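Local coordinates for tRNA threonylcarbamoyladenosine biosynthesis protein TsaB (Pseudomonas aeruginosa, PDB 5BR9) that probably takes part, as a non-catalytic partner of TsaD, in making the threonylcarbamoyladenosine modification at position 37 of tRNAs, at residues L26-E29 and G30-L33; M50-D53 and L54-E57; V151-P154 and E155-A158. One frame throughout, in Å; residues are numbered along the deposited sequence. Where two conformers were deposited one is given.

Contact 1: residues L26-E29 and G30-L33; sequences LLHE and GRAL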
loop_
_atom_site.group_PDB
_atom_site.type_symbol
_atom_site.label_atom_id
_atom_site.label_comp_id
_atom_site.label_asym_id
_atom_site.label_seq_id
_atom_site.Cartn_x
_atom_site.Cartn_y
_atom_site.Cartn_z
ATOM N N LEU A 26 16.757 -12.255 -3.891
ATOM C CA LEU A 26 16.196 -13.484 -4.403
ATOM C C LEU A 26 17.064 -14.649 -4.008
ATOM O O LEU A 26 18.294 -14.597 -4.170
ATOM C CB LEU A 26 16.066 -13.404 -5.919
ATOM C CG LEU A 26 15.521 -14.663 -6.580
ATOM C CD1 LEU A 26 14.051 -14.800 -6.259
ATOM C CD2 LEU A 26 15.718 -14.579 -8.069
ATOM N N LEU A 27 16.417 -15.694 -3.491
ATOM C CA LEU A 27 17.082 -16.965 -3.216
ATOM C C LEU A 27 16.605 -17.931 -4.275
ATOM O O LEU A 27 15.396 -18.048 -4.514
ATOM C CB LEU A 27 16.774 -17.514 -1.814
ATOM C CG LEU A 27 17.295 -18.931 -1.518
ATOM C CD1 LEU A 27 18.813 -18.952 -1.372
ATOM C CD2 LEU A 27 16.638 -19.563 -0.281
ATOM N N HIS A 28 17.561 -18.579 -4.935
ATOM C CA HIS A 28 17.257 -19.538 -5.978
ATOM C C HIS A 28 18.389 -20.562 -6.043
ATOM O O HIS A 28 19.555 -20.181 -6.085
ATOM C CB HIS A 28 17.069 -18.843 -7.331
ATOM C CG HIS A 28 16.728 -19.784 -8.446
ATOM N ND1 HIS A 28 17.624 -20.131 -9.437
ATOM C CD2 HIS A 28 15.586 -20.470 -8.710
ATOM C CE1 HIS A 28 17.048 -20.981 -10.271
ATOM N NE2 HIS A 28 15.812 -21.201 -9.852
ATOM N N GLU A 29 18.037 -21.847 -6.016
ATOM C CA GLU A 29 19.026 -22.930 -6.054
ATOM C C GLU A 29 20.167 -22.747 -5.042
ATOM O O GLU A 29 21.309 -23.079 -5.332
ATOM C CB GLU A 29 19.617 -23.054 -7.460
ATOM C CG GLU A 29 19.317 -24.356 -8.165
ATOM C CD GLU A 29 18.022 -24.310 -8.938
ATOM O OE1 GLU A 29 16.959 -24.539 -8.321
ATOM O OE2 GLU A 29 18.069 -24.038 -10.161
ATOM N N GLY A 30 19.857 -22.191 -3.872
ATOM C CA GLY A 30 20.854 -21.976 -2.837
ATOM C C GLY A 30 21.775 -20.788 -3.063
ATOM O O GLY A 30 22.780 -20.637 -2.369
ATOM N N ARG A 31 21.444 -19.951 -4.042
ATOM C CA ARG A 31 22.224 -18.751 -4.319
ATOM C C ARG A 31 21.405 -17.513 -3.969
ATOM O O ARG A 31 20.204 -17.467 -4.231
ATOM C CB ARG A 31 22.649 -18.696 -5.787
ATOM C CG ARG A 31 23.701 -19.708 -6.190
ATOM C CD ARG A 31 24.020 -19.626 -7.692
ATOM N NE ARG A 31 23.230 -20.552 -8.513
ATOM C CZ ARG A 31 22.086 -20.240 -9.123
ATOM N NH1 ARG A 31 21.570 -19.019 -9.014
ATOM N NH2 ARG A 31 21.454 -21.155 -9.846
ATOM N N ALA A 32 22.045 -16.523 -3.356
ATOM C CA ALA A 32 21.367 -15.275 -3.020
ATOM C C ALA A 32 21.803 -14.197 -4.007
ATOM O O ALA A 32 22.962 -14.146 -4.414
ATOM C CB ALA A 32 21.660 -14.854 -1.561
ATOM N N LEU A 33 20.852 -13.371 -4.424
ATOM C CA LEU A 33 21.113 -12.267 -5.342
ATOM C C LEU A 33 20.342 -11.043 -4.827
ATOM O O LEU A 33 19.178 -11.170 -4.449
ATOM C CB LEU A 33 20.674 -12.640 -6.755
ATOM C CG LEU A 33 21.129 -11.701 -7.859
ATOM C CD1 LEU A 33 22.627 -11.849 -8.056
ATOM C CD2 LEU A 33 20.379 -11.980 -9.140
#

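Contact 2: residues M50-D53 and L54-E57; sequences MVRD and LLDE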
loop_
_atom_site.group_PDB
_atom_site.type_symbol
_atom_site.label_atom_id
_atom_site.label_comp_id
_atom_site.label_asym_id
_atom_site.label_seq_id
_atom_site.Cartn_x
_atom_site.Cartn_y
_atom_site.Cartn_z
ATOM N N MET A 50 12.553 -2.889 -9.936
ATOM C CA MET A 50 13.701 -3.548 -9.315
ATOM C C MET A 50 13.472 -5.058 -9.256
ATOM O O MET A 50 14.398 -5.841 -9.474
ATOM C CB MET A 50 13.978 -2.995 -7.925
ATOM C CG MET A 50 14.730 -1.672 -7.936
ATOM S SD MET A 50 15.179 -1.103 -6.279
ATOM C CE MET A 50 16.060 -2.533 -5.703
ATOM N N VAL A 51 12.231 -5.452 -8.985
ATOM C CA VAL A 51 11.864 -6.859 -8.915
ATOM C C VAL A 51 11.970 -7.522 -10.279
ATOM O O VAL A 51 12.553 -8.614 -10.402
ATOM C CB VAL A 51 10.456 -7.032 -8.332
ATOM C CG1 VAL A 51 9.985 -8.485 -8.486
ATOM C CG2 VAL A 51 10.457 -6.627 -6.847
ATOM N N ARG A 52 11.423 -6.863 -11.304
ATOM C CA ARG A 52 11.474 -7.402 -12.656
ATOM C C ARG A 52 12.937 -7.627 -13.046
ATOM O O ARG A 52 13.299 -8.699 -13.531
ATOM C CB ARG A 52 10.756 -6.459 -13.637
ATOM C CG ARG A 52 10.852 -6.794 -15.133
ATOM C CD ARG A 52 10.584 -8.268 -15.460
ATOM N NE ARG A 52 9.369 -8.809 -14.855
ATOM C CZ ARG A 52 9.144 -10.110 -14.713
ATOM N NH1 ARG A 52 10.059 -10.967 -15.132
ATOM N NH2 ARG A 52 8.026 -10.551 -14.151
ATOM N N ASP A 53 13.772 -6.618 -12.808
ATOM C CA ASP A 53 15.191 -6.689 -13.172
ATOM C C ASP A 53 15.922 -7.816 -12.449
ATOM O O ASP A 53 16.762 -8.500 -13.040
ATOM C CB ASP A 53 15.898 -5.360 -12.878
ATOM C CG ASP A 53 15.516 -4.252 -13.853
ATOM O OD1 ASP A 53 14.819 -4.526 -14.860
ATOM O OD2 ASP A 53 15.909 -3.094 -13.594
ATOM N N LEU A 54 15.618 -7.985 -11.168
ATOM C CA LEU A 54 16.265 -9.010 -10.360
ATOM C C LEU A 54 15.884 -10.398 -10.881
ATOM O O LEU A 54 16.747 -11.255 -11.116
ATOM C CB LEU A 54 15.869 -8.871 -8.893
ATOM C CG LEU A 54 16.530 -9.852 -7.920
ATOM C CD1 LEU A 54 18.004 -9.539 -7.772
ATOM C CD2 LEU A 54 15.852 -9.827 -6.557
ATOM N N LEU A 55 14.588 -10.612 -11.063
ATOM C CA LEU A 55 14.108 -11.878 -11.593
ATOM C C LEU A 55 14.705 -12.103 -12.971
ATOM O O LEU A 55 15.178 -13.193 -13.278
ATOM C CB LEU A 55 12.588 -11.906 -11.676
ATOM C CG LEU A 55 11.824 -11.927 -10.360
ATOM C CD1 LEU A 55 10.354 -11.776 -10.688
ATOM C CD2 LEU A 55 12.071 -13.223 -9.628
ATOM N N ASP A 56 14.736 -11.058 -13.785
ATOM C CA ASP A 56 15.259 -11.215 -15.142
ATOM C C ASP A 56 16.756 -11.508 -15.151
ATOM O O ASP A 56 17.212 -12.327 -15.936
ATOM C CB ASP A 56 14.945 -9.979 -15.988
ATOM C CG ASP A 56 13.490 -9.940 -16.436
ATOM O OD1 ASP A 56 12.699 -10.837 -16.025
ATOM O OD2 ASP A 56 13.141 -9.023 -17.210
ATOM N N GLU A 57 17.510 -10.874 -14.258
ATOM C CA GLU A 57 18.953 -11.099 -14.178
ATOM C C GLU A 57 19.274 -12.541 -13.767
ATOM O O GLU A 57 20.252 -13.124 -14.230
ATOM C CB GLU A 57 19.595 -10.118 -13.194
ATOM C CG GLU A 57 21.081 -10.378 -12.908
ATOM C CD GLU A 57 21.660 -9.460 -11.827
ATOM O OE1 GLU A 57 20.886 -8.739 -11.153
ATOM O OE2 GLU A 57 22.899 -9.466 -11.650
HETATM O O HOH W 1 14.514 -6.753 -17.203
#

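Contact 3: residues V151-P154 and E155-A158; sequences VLPP and ERVA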
loop_
_atom_site.group_PDB
_atom_site.type_symbol
_atom_site.label_atom_id
_atom_site.label_comp_id
_atom_site.label_asym_id
_atom_site.label_seq_id
_atom_site.Cartn_x
_atom_site.Cartn_y
_atom_site.Cartn_z
ATOM N N VAL A 151 8.660 0.522 21.603
ATOM C CA VAL A 151 8.904 1.904 21.216
ATOM C C VAL A 151 9.012 2.688 22.514
ATOM O O VAL A 151 8.116 2.663 23.335
ATOM C CB VAL A 151 7.813 2.433 20.271
ATOM C CG1 VAL A 151 6.436 2.193 20.852
ATOM C CG2 VAL A 151 8.028 3.925 19.976
ATOM N N LEU A 152 10.125 3.384 22.701
ATOM C CA LEU A 152 10.504 3.862 24.025
ATOM C C LEU A 152 11.233 5.188 23.962
ATOM O O LEU A 152 11.970 5.428 23.008
ATOM C CB LEU A 152 11.430 2.845 24.698
ATOM C CG LEU A 152 10.976 1.425 25.016
ATOM C CD1 LEU A 152 12.204 0.540 25.245
ATOM C CD2 LEU A 152 10.085 1.418 26.237
ATOM N N PRO A 153 11.083 6.025 25.010
ATOM C CA PRO A 153 12.036 7.120 25.195
ATOM C C PRO A 153 13.422 6.490 25.295
ATOM O O PRO A 153 13.572 5.449 25.931
ATOM C CB PRO A 153 11.631 7.741 26.531
ATOM C CG PRO A 153 10.270 7.238 26.808
ATOM C CD PRO A 153 10.172 5.893 26.157
ATOM N N PRO A 154 14.424 7.109 24.679
ATOM C CA PRO A 154 15.778 6.554 24.714
ATOM C C PRO A 154 16.283 6.292 26.142
ATOM O O PRO A 154 17.058 5.349 26.354
ATOM C CB PRO A 154 16.609 7.627 24.005
ATOM C CG PRO A 154 15.769 8.883 24.087
ATOM C CD PRO A 154 14.360 8.404 23.988
ATOM N N GLU A 155 15.801 7.082 27.099
ATOM C CA GLU A 155 16.146 6.942 28.519
ATOM C C GLU A 155 15.761 5.599 29.130
ATOM O O GLU A 155 16.199 5.262 30.227
ATOM C CB GLU A 155 15.470 8.055 29.350
ATOM C CG GLU A 155 16.102 9.426 29.204
ATOM C CD GLU A 155 15.651 10.169 27.945
ATOM O OE1 GLU A 155 14.819 9.621 27.179
ATOM O OE2 GLU A 155 16.133 11.306 27.729
ATOM N N ARG A 156 14.900 4.849 28.454
ATOM C CA ARG A 156 14.367 3.655 29.069
ATOM C C ARG A 156 14.820 2.377 28.383
ATOM O O ARG A 156 14.516 1.302 28.891
ATOM C CB ARG A 156 12.843 3.721 29.110
ATOM C CG ARG A 156 12.299 4.754 30.099
ATOM C CD ARG A 156 10.780 4.773 30.093
ATOM N NE ARG A 156 10.219 3.494 30.524
ATOM C CZ ARG A 156 9.097 2.969 30.038
ATOM N NH1 ARG A 156 8.417 3.610 29.092
ATOM N NH2 ARG A 156 8.661 1.795 30.489
ATOM N N VAL A 157 15.550 2.475 27.262
ATOM C CA VAL A 157 15.939 1.258 26.543
ATOM C C VAL A 157 16.921 0.456 27.390
ATOM O O VAL A 157 17.725 1.024 28.145
ATOM C CB VAL A 157 16.548 1.526 25.133
ATOM C CG1 VAL A 157 15.575 2.277 24.236
ATOM C CG2 VAL A 157 17.895 2.212 25.220
ATOM N N ALA A 158 16.848 -0.869 27.254
ATOM C CA ALA A 158 17.699 -1.770 28.033
ATOM C C ALA A 158 18.075 -3.018 27.235
ATOM O O ALA A 158 17.332 -3.447 26.347
ATOM C CB ALA A 158 16.988 -2.157 29.342
#

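Contact 1: residues L26-E29 and G30-L33
His28 and Arg31 run abreast from neighbouring strands, the imidazole and guanidinium planes turned 60° against each other. Arg31 NH2 approaches the ring obliquely, 4.0 Å from His28 ND1, too far for a bond. The arginine gets there by bending at chi3 (-93°), which folds the guanidinium back so that His28 O lies over one of its faces. Glu29 CB sits over a guanidinium face too, 3.6 Å from Arg31 NH2, while the Glu29 carboxylate stands almost perpendicular to the guanidinium; the opposite charges stay beyond salt-bridge distance, and the glutamate is poorly ordered. These residues form the tip of the beta hairpin of strands 21-28 and 31-38, closed by a type I' turn from His28 to Arg31. Glu29 and Gly30, the two central residues of the turn, both have positive phi, which glycine adopts readily. The turn is clamped by paired backbone bonds: Arg31 N gives to His28 O at 2.8 Å, and His28 N returns one to Arg31 O at 3.0 Å. Further in, Leu26 and Leu33 form the next hydrogen-bonded pair, with Leu26 N to Leu33 O at 2.7 Å. Between the two lies the non-hydrogen-bonded pair Leu27 and Ala32. Leu27 CD1 leans toward the neighbouring strand, to 3.5 Å from Arg31 O, and on this face Leu27 and Ala32 both touch Leu200 of helix 196-208. The face carrying Leu26, His28, Arg31 and Leu33 turns its leucines to Leu54 of helix 43-58.

Contact 2: residues M50-D53 and L54-E57
On helix 43-58, which packs against the hairpin strands 21-28 and 31-38, Arg52, in the conformer given, one of two deposited, forms an i to i+4 salt bridge with Asp56. Arg52 NH1 donates to Asp56 OD1 at 2.8 Å, with an N-H...O angle of 152°. The oxygen lies near the guanidinium plane, at its edge, and is met from its syn side but out of the carboxylate plane, while the two flat groups are inclined 52° to one another. In this conformer, bends at chi2 and chi3 turn the arginine forward along the helix, bringing Arg52 CD to 3.2 Å from Asp56 OD2, and Leu55 CD1 lies over one guanidinium face. A water bridges the Asp53 and Asp56 carboxylates, donating to Asp56 OD2 at 2.7 Å and to Asp53 OD1 at 3.2 Å, and so probably eases the closeness of two like charges. The regular i to i+4 backbone ladder underlies all this; its straightest rung is Leu55 N to Val51 O, at 175°. Met50 and Leu54 face the sheet: Met50 meets Cys22 and Val24, and Leu54 meets Val24. Val51 and Leu55 extend in the same direction, with Val51 CG1 4.0 Å from Leu55 CD1. Phe92 of the second subunit packs on Val51 and Arg52, placing this part of the helix at the dimer interface. Glu57, extended beyond CG, hydrogen-bonds through OE1 to His35 NE2 of strand 31-38.

Contact 3: residues V151-P154 and E155-A158
A bend at chi3 (63°) folds the Arg156 chain so that its guanidinium comes beside Leu152 and Pro153; chi1 of Leu152 (-62°) puts CG anti to the carbonyl carbon, and chi2 (162°) then parts the methyls between Arg156 and Val157. Leu152 CD2 lies over one face of the guanidinium, offset toward the rim and 4.0 Å from Arg156 NH1; the two side chains cross at about a right angle. Leu152 CD1 instead packs on Val157 CG1 at 3.9 Å. The aliphatic part of the arginine follows the Pro153 ring, with Arg156 CD 4.1 Å from both Pro153 CG and CD. All this happens where the chain leaves strand 142-152, an edge strand of its sheet, and enters a short 3-10 turn. Pro153 O accepts from Arg156 N at 2.9 Å, the i to i+3 bond of such a turn. A weak second bond of the same spacing links Val157 N to Pro154 O at 3.4 Å, and Val157 CG2 sits against that same oxygen. Glu155 bends at chi2 and lies back along the Pro154 ring, its OE1 3.3 Å from Pro154 CG. The other carboxylate oxygen, OE2, makes a salt bridge to Arg180 NE, and the Pro154 ring rests on Arg180 and Tyr177. Val157 turns inward onto Val131 and Trp133 of the adjacent strand 131-139, while Leu152 keeps a backbone hydrogen bond to Val131.

In the fold
Contacts 1, 2 and 3 follow one another along the chain. The first two share one lobe: strand 31-38 of the hairpin leads into helix 43-58, the next element of the chain, their centres lie about 13 Å apart, and Leu33 CD2 packs 3.8 Å from Glu57 OE1. Contact 3 stands on the opposite side of the chain's centre, about 37 Å from contact 1 and about 40 Å from contact 2 between centres, at the end of strand 142-152 in the second mixed sheet. Both sheets have five strands in the order 3-2-1-4-5, the duplicated architecture of the actin-like ATPase (ASKHA) superfamily. Contacts 1 and 2 thus join hairpin to helix in one lobe, and contact 3 belongs to the other.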